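Local coordinates for protein beta-galactosidase (Bacteroides thetaiotaomicron, PDB 5MUJ) that probably acts as an arabinofuranosidase on the plant pectin rhamnogalacturonan II, and is captured here bound to a glycan derived from side chain B of that pectin, at residues 31-36 / 305-310. Residues are numbered along the deposited sequence; the frame is centred on the assembly and turned at random.
Sequences QERMEQ and ASYDLV
Met34 and Ala305 make the tight part of this contact, where the N-terminal helix 31-41 packs against a blade of the five-bladed beta-propeller. The blade is the four-stranded antiparallel sheet that includes strand 299-306. Met34 is modelled as selenomethionine. Its SE lies 3.7 Å from Ala305 CB. CG stands beside the backbone N (chi1 -66°), and bends at chi2 and chi3 fold the chain so that its end comes closer to the strand than its start does. Ala305 points its methyl toward the helix. Both residues are buried. Val282, on the neighbouring strand 282-290, also touches Ala305, Arg33 and Tyr307, so it is shared by both halves of the contact.

The other half is looser and lies on the solvent side. Arg33 CG approaches Tyr307 OH at 4.2 Å, with no direct hydrogen bond. With chi1 at 175° Arg33 extends away from its backbone N, and a bend at chi2 leaves CG nearest Tyr307 OH and NE within reach of a water. The guanidinium and ring planes are 25° apart, but the groups do not stack. A weak, long ion pair links Arg33 to Asp281.

After Ser306 the strand gives way to a turn. Ser306 points away from the helix, and its OG accepts from Asp308 N in an ST turn. Asp308 OD1 accepts from Val310 N in an Asx turn.

Across the looser side, that one water bridges Arg33 NE and Tyr307 OH. It sits in the plane of the Tyr307 ring, at its edge, accepts from Arg33 NE at 2.8 Å and lies 2.9 Å from Tyr307 OH.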
# COMPACT_ATOMS: atom_id res chain seq x y z
N GLN A 31 -11.81 -15.47 -18.39
CA GLN A 31 -12.48 -15.82 -17.13
C GLN A 31 -11.82 -17.03 -16.47
O GLN A 31 -11.57 -17.01 -15.27
CB GLN A 31 -13.98 -16.04 -17.29
CG GLN A 31 -14.76 -14.73 -17.22
CD GLN A 31 -16.26 -14.90 -17.33
OE1 GLN A 31 -16.77 -16.01 -17.46
NE2 GLN A 31 -16.98 -13.78 -17.26
N GLU A 32 -11.52 -18.04 -17.27
CA GLU A 32 -10.79 -19.22 -16.81
C GLU A 32 -9.46 -18.90 -16.12
O GLU A 32 -9.18 -19.44 -15.06
CB GLU A 32 -10.53 -20.18 -17.97
CG GLU A 32 -10.07 -21.57 -17.53
CD GLU A 32 -9.88 -22.52 -18.69
OE1 GLU A 32 -9.82 -22.07 -19.86
OE2 GLU A 32 -9.79 -23.74 -18.43
N ARG A 33 -8.64 -18.03 -16.71
CA ARG A 33 -7.35 -17.65 -16.12
C ARG A 33 -7.60 -16.82 -14.86
O ARG A 33 -6.91 -17.02 -13.85
CB ARG A 33 -6.46 -16.94 -17.15
CG ARG A 33 -5.11 -16.38 -16.67
CD ARG A 33 -4.14 -17.46 -16.21
NE ARG A 33 -2.72 -17.03 -16.18
CZ ARG A 33 -1.75 -17.56 -15.41
NH1 ARG A 33 -2.00 -18.55 -14.56
NH2 ARG A 33 -0.50 -17.08 -15.48
N MSE A 34 -8.62 -15.94 -14.87
CA MSE A 34 -8.98 -15.16 -13.65
C MSE A 34 -9.37 -16.08 -12.49
O MSE A 34 -8.96 -15.86 -11.33
CB MSE A 34 -10.08 -14.15 -13.95
CG MSE A 34 -9.65 -13.04 -14.91
SE MSE A 34 -8.19 -11.95 -14.19
CE MSE A 34 -9.24 -11.16 -12.75
N GLU A 35 -10.12 -17.12 -12.81
CA GLU A 35 -10.48 -18.14 -11.79
C GLU A 35 -9.28 -18.92 -11.22
O GLU A 35 -9.23 -19.17 -10.01
CB GLU A 35 -11.58 -19.04 -12.35
CG GLU A 35 -12.89 -18.26 -12.50
CD GLU A 35 -13.95 -18.95 -13.32
OE1 GLU A 35 -13.78 -20.12 -13.66
OE2 GLU A 35 -14.97 -18.30 -13.64
N GLN A 36 -8.32 -19.26 -12.07
CA GLN A 36 -7.08 -19.90 -11.62
C GLN A 36 -6.27 -18.98 -10.69
O GLN A 36 -5.72 -19.44 -9.71
CB GLN A 36 -6.20 -20.31 -12.80
CG GLN A 36 -6.78 -21.43 -13.65
CD GLN A 36 -6.05 -21.62 -14.97
OE1 GLN A 36 -5.07 -20.93 -15.27
NE2 GLN A 36 -6.52 -22.57 -15.78
N ALA A 305 -6.00 -8.31 -13.14
CA ALA A 305 -4.84 -8.84 -13.83
C ALA A 305 -4.67 -8.21 -15.23
O ALA A 305 -5.63 -7.66 -15.77
CB ALA A 305 -4.88 -10.38 -13.91
N SER A 306 -3.44 -8.25 -15.73
CA SER A 306 -3.08 -7.57 -16.99
C SER A 306 -1.85 -8.20 -17.61
O SER A 306 -0.98 -8.70 -16.90
CB SER A 306 -2.80 -6.08 -16.73
OG SER A 306 -2.39 -5.48 -17.92
N TYR A 307 -1.77 -8.21 -18.94
CA TYR A 307 -0.55 -8.67 -19.64
C TYR A 307 0.41 -7.51 -19.96
O TYR A 307 1.62 -7.75 -20.17
CB TYR A 307 -0.89 -9.42 -20.93
CG TYR A 307 -1.59 -10.71 -20.69
CD1 TYR A 307 -0.89 -11.83 -20.22
CD2 TYR A 307 -2.96 -10.85 -20.94
CE1 TYR A 307 -1.53 -13.03 -19.98
CE2 TYR A 307 -3.61 -12.05 -20.69
CZ TYR A 307 -2.89 -13.14 -20.22
OH TYR A 307 -3.50 -14.36 -19.97
N ASP A 308 -0.13 -6.29 -19.94
CA ASP A 308 0.57 -5.09 -20.46
C ASP A 308 0.73 -3.90 -19.49
O ASP A 308 1.16 -2.82 -19.90
CB ASP A 308 -0.11 -4.64 -21.75
CG ASP A 308 -1.51 -4.09 -21.54
OD1 ASP A 308 -1.88 -3.71 -20.41
OD2 ASP A 308 -2.25 -4.02 -22.54
N LEU A 309 0.36 -4.09 -18.22
CA LEU A 309 0.41 -3.08 -17.16
C LEU A 309 -0.59 -1.94 -17.27
O LEU A 309 -0.71 -1.18 -16.31
CB LEU A 309 1.83 -2.52 -16.94
CG LEU A 309 2.86 -3.54 -16.45
CD1 LEU A 309 4.26 -2.93 -16.49
CD2 LEU A 309 2.55 -3.99 -15.03
N VAL A 310 -1.34 -1.84 -18.37
CA VAL A 310 -2.22 -0.70 -18.62
C VAL A 310 -3.72 -1.06 -18.65
O VAL A 310 -4.54 -0.33 -18.12
CB VAL A 310 -1.81 -0.02 -19.94
CG1 VAL A 310 -2.87 0.97 -20.38
CG2 VAL A 310 -0.45 0.67 -19.74
O HOH W 1 -1.78 -16.22 -18.64